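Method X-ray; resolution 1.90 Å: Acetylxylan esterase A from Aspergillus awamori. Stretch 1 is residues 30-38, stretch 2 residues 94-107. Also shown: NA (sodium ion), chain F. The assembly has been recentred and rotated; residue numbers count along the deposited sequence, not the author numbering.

Stretch 1 (30-38) NPGIVVAIH
Stretch 2, residues 94-107: SIANMVTWTISKYG

A sodium ion and its waters link the Asn 30 and Gly 107 end of an otherwise apolar strand-helix contact, in which no direct hydrogen bond joins the two stretches. Asn 30 OD1 binds NA at 2.4 Å, and waters 2, 3, 4 and 5 also bind NA, their oxygens 2.2 to 2.5 Å from it. One of them, water 2, lies 2.5 Å from NA and donates to Gly 107 O at 2.8 Å, so the ion reaches the second stretch through water. Water 1 makes a separate bridge, its oxygen 3.0 Å from Asn 30 OD1 and 2.8 Å from Gly 107 O. Asn 30 (phi/psi -131/78) points its CA-to-CB bond away from the second stretch and has chi1 m (-68°) and chi2 -77°; its amide oxygen serves both ion and water.

Strand 33-37 runs nearly antiparallel to helix 94-106, with 153° between their directions and a closest axial approach of 10.3 Å. The register pairs Asn 30 with Gly 107 (CA to CA 6.2 Å) and Val 35 with Val 99 (CA to CA 7.9 Å). Extended backbone, phi -98° to -137° and psi 113° to 135°, makes the strand alternate: Ile 33, Val 35 and Ile 37 point toward the helix, while Val 34 and Ala 36 are out of its reach. The helix has phi/psi near -60/-45 over 94-105 and i to i-4 bonds from Met 98 N to Ser 94 O through Tyr 106 N to Thr 102 O.

Ile 33 (m, t) has the largest area covered by the other stretch, 77 Å²: its CD1 lies 3.7 Å from both Thr 102 CG2 and Ile 103 CG1 (Ile 103 m, t). Thr 102 (m) suits this buried place because its OG1 donates to Met 98 O at 2.8 Å, satisfying the hydroxyl while the methyl meets Ile 33. Val 35 (t) uses both branches, CG2 3.6 Å from Val 99 CG2 (Val 99 t) and CG1 4.0 Å from Ile 95 CG2. Further along, Ile 37 CD1 meets Ile 95 CD1 at 4.2 Å, both residues m, t. The buried isoleucines and valines bring no side-chain polar atoms that would need a partner.

At the sodium end, Pro 31 (-73/145, C-gamma endo) packs its ring against backbone, CD 3.6 Å from Gly 107 O and 4.0 Å from Tyr 106 O. Tyr 106 (-108/5, chi1 m, chi2 88°) has a CA-to-CB bond that points toward the first stretch, but its end leads away. Gly 107 then leaves helical geometry at 60/39, a positive phi that favours glycine. In all, 385 Å² is buried, both sides summed.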

# COMPACT_ATOMS: atom_id res chain seq x y z
N ASN A 30 2.66 -5.18 -16.26
CA ASN A 30 2.75 -4.62 -14.92
C ASN A 30 2.22 -5.71 -13.99
O ASN A 30 1.09 -5.68 -13.58
CB ASN A 30 1.87 -3.36 -14.83
CG ASN A 30 2.43 -2.21 -15.66
OD1 ASN A 30 3.39 -1.57 -15.25
ND2 ASN A 30 1.90 -2.01 -16.83
N PRO A 31 3.05 -6.71 -13.72
CA PRO A 31 2.50 -7.94 -13.12
C PRO A 31 2.07 -7.80 -11.67
O PRO A 31 2.70 -7.07 -10.92
CB PRO A 31 3.68 -8.93 -13.25
CG PRO A 31 4.89 -8.07 -13.26
CD PRO A 31 4.51 -6.79 -13.92
N GLY A 32 1.02 -8.50 -11.29
CA GLY A 32 0.67 -8.69 -9.91
C GLY A 32 1.60 -9.69 -9.24
O GLY A 32 2.56 -10.19 -9.86
N ILE A 33 1.37 -9.93 -7.97
CA ILE A 33 2.20 -10.89 -7.20
C ILE A 33 1.29 -11.73 -6.34
O ILE A 33 0.38 -11.22 -5.70
CB ILE A 33 3.27 -10.19 -6.28
CG1 ILE A 33 4.35 -9.50 -7.11
CG2 ILE A 33 3.85 -11.18 -5.29
CD1 ILE A 33 5.21 -8.53 -6.32
N VAL A 34 1.54 -13.02 -6.33
CA VAL A 34 0.88 -13.94 -5.38
C VAL A 34 1.95 -14.59 -4.53
O VAL A 34 2.87 -15.23 -5.07
CB VAL A 34 0.04 -15.06 -6.09
CG1 VAL A 34 -0.49 -16.08 -5.07
CG2 VAL A 34 -1.12 -14.47 -6.86
N VAL A 35 1.83 -14.45 -3.20
CA VAL A 35 2.73 -15.08 -2.28
C VAL A 35 2.00 -16.36 -1.81
O VAL A 35 0.88 -16.26 -1.26
CB VAL A 35 3.12 -14.17 -1.06
CG1 VAL A 35 4.06 -14.88 -0.11
CG2 VAL A 35 3.66 -12.81 -1.45
N ALA A 36 2.60 -17.52 -2.04
CA ALA A 36 2.00 -18.81 -1.78
C ALA A 36 2.84 -19.56 -0.74
O ALA A 36 4.02 -19.92 -1.00
CB ALA A 36 1.86 -19.62 -3.09
N ILE A 37 2.27 -19.77 0.46
CA ILE A 37 3.04 -20.15 1.63
C ILE A 37 2.74 -21.59 2.08
O ILE A 37 1.58 -21.94 2.37
CB ILE A 37 2.80 -19.20 2.81
CG1 ILE A 37 2.94 -17.72 2.37
CG2 ILE A 37 3.71 -19.57 3.99
CD1 ILE A 37 2.64 -16.67 3.46
N HIS A 38 3.79 -22.42 2.09
CA HIS A 38 3.67 -23.84 2.20
C HIS A 38 3.32 -24.32 3.64
O HIS A 38 3.44 -23.56 4.60
CB HIS A 38 4.96 -24.50 1.73
CG HIS A 38 6.11 -24.33 2.66
ND1 HIS A 38 6.25 -25.07 3.83
CD2 HIS A 38 7.20 -23.53 2.60
CE1 HIS A 38 7.36 -24.73 4.45
NE2 HIS A 38 7.97 -23.79 3.72
N SER A 94 10.91 -11.36 6.77
CA SER A 94 11.57 -11.87 5.61
C SER A 94 10.64 -11.95 4.41
O SER A 94 11.02 -11.52 3.32
CB SER A 94 12.17 -13.25 5.93
OG SER A 94 13.29 -13.09 6.81
N ILE A 95 9.44 -12.51 4.61
CA ILE A 95 8.47 -12.63 3.53
C ILE A 95 8.12 -11.24 2.98
O ILE A 95 8.02 -11.04 1.75
CB ILE A 95 7.20 -13.40 4.00
CG1 ILE A 95 7.58 -14.87 4.33
CG2 ILE A 95 6.13 -13.37 2.92
CD1 ILE A 95 6.40 -15.65 4.91
N ALA A 96 7.94 -10.28 3.86
CA ALA A 96 7.69 -8.89 3.47
C ALA A 96 8.77 -8.38 2.51
O ALA A 96 8.45 -7.77 1.47
CB ALA A 96 7.62 -8.02 4.68
N ASN A 97 10.03 -8.61 2.85
CA ASN A 97 11.15 -8.20 2.03
C ASN A 97 11.22 -8.89 0.67
O ASN A 97 11.67 -8.29 -0.35
CB ASN A 97 12.45 -8.32 2.84
CG ASN A 97 12.51 -7.36 4.00
OD1 ASN A 97 11.80 -6.36 4.02
ND2 ASN A 97 13.32 -7.68 5.02
N MET A 98 10.77 -10.14 0.59
CA MET A 98 10.66 -10.83 -0.69
C MET A 98 9.69 -10.08 -1.61
O MET A 98 9.92 -9.94 -2.83
CB MET A 98 10.12 -12.23 -0.49
CG MET A 98 11.02 -13.14 0.28
SD MET A 98 10.30 -14.76 0.58
CE MET A 98 11.21 -15.30 2.00
N VAL A 99 8.58 -9.64 -1.02
CA VAL A 99 7.60 -8.86 -1.74
C VAL A 99 8.20 -7.59 -2.32
O VAL A 99 8.07 -7.32 -3.53
CB VAL A 99 6.33 -8.61 -0.88
CG1 VAL A 99 5.45 -7.50 -1.49
CG2 VAL A 99 5.57 -9.88 -0.74
N THR A 100 8.83 -6.79 -1.47
CA THR A 100 9.28 -5.49 -1.91
C THR A 100 10.40 -5.61 -2.94
O THR A 100 10.45 -4.81 -3.88
CB THR A 100 9.69 -4.59 -0.74
OG1 THR A 100 10.83 -5.18 -0.09
CG2 THR A 100 8.49 -4.38 0.25
N TRP A 101 11.25 -6.63 -2.78
CA TRP A 101 12.33 -6.92 -3.74
C TRP A 101 11.73 -7.22 -5.11
O TRP A 101 12.20 -6.70 -6.13
CB TRP A 101 13.19 -8.11 -3.30
CG TRP A 101 14.35 -8.41 -4.20
CD1 TRP A 101 15.61 -7.84 -4.17
CD2 TRP A 101 14.33 -9.27 -5.33
NE1 TRP A 101 16.38 -8.34 -5.18
CE2 TRP A 101 15.63 -9.23 -5.90
CE3 TRP A 101 13.36 -10.09 -5.90
CZ2 TRP A 101 15.96 -9.98 -7.02
CZ3 TRP A 101 13.69 -10.84 -6.98
CH2 TRP A 101 14.98 -10.76 -7.56
N THR A 102 10.68 -8.04 -5.13
CA THR A 102 10.05 -8.48 -6.36
C THR A 102 9.32 -7.29 -7.05
O THR A 102 9.40 -7.14 -8.30
CB THR A 102 9.05 -9.63 -6.09
OG1 THR A 102 9.75 -10.72 -5.47
CG2 THR A 102 8.36 -10.11 -7.38
N ILE A 103 8.66 -6.45 -6.24
CA ILE A 103 8.00 -5.24 -6.79
C ILE A 103 9.01 -4.44 -7.59
O ILE A 103 8.78 -4.10 -8.79
CB ILE A 103 7.33 -4.37 -5.73
CG1 ILE A 103 6.08 -5.10 -5.15
CG2 ILE A 103 6.92 -3.01 -6.36
CD1 ILE A 103 5.54 -4.51 -3.86
N SER A 104 10.13 -4.12 -6.95
CA SER A 104 11.13 -3.32 -7.65
C SER A 104 11.82 -4.05 -8.79
O SER A 104 11.99 -3.49 -9.89
CB SER A 104 12.16 -2.79 -6.67
OG SER A 104 13.14 -2.06 -7.38
N LYS A 105 12.23 -5.30 -8.58
CA LYS A 105 13.01 -6.00 -9.61
C LYS A 105 12.21 -6.19 -10.90
O LYS A 105 12.76 -6.04 -12.02
CB LYS A 105 13.57 -7.32 -9.11
CG LYS A 105 14.26 -8.17 -10.18
CD LYS A 105 15.75 -7.85 -10.33
CE LYS A 105 16.43 -8.78 -11.37
NZ LYS A 105 16.48 -10.21 -10.92
N TYR A 106 10.91 -6.48 -10.77
CA TYR A 106 10.09 -6.79 -11.94
C TYR A 106 9.10 -5.72 -12.34
O TYR A 106 8.34 -5.92 -13.22
CB TYR A 106 9.40 -8.15 -11.78
CG TYR A 106 10.38 -9.28 -11.75
CD1 TYR A 106 10.94 -9.69 -10.58
CD2 TYR A 106 10.76 -9.95 -12.94
CE1 TYR A 106 11.88 -10.74 -10.57
CE2 TYR A 106 11.70 -10.98 -12.93
CZ TYR A 106 12.25 -11.37 -11.75
OH TYR A 106 13.15 -12.40 -11.72
N GLY A 107 9.12 -4.57 -11.69
CA GLY A 107 8.14 -3.55 -11.98
C GLY A 107 6.75 -4.08 -11.73
O GLY A 107 5.82 -3.76 -12.45
NA NA F . 5.59 -0.78 -15.75
O HOH W 1 3.65 -2.06 -12.31
O HOH W 2 6.39 -3.12 -15.13
O HOH W 3 7.50 -0.30 -14.17
O HOH W 4 5.35 -1.74 -17.90
O HOH W 5 4.57 1.05 -16.54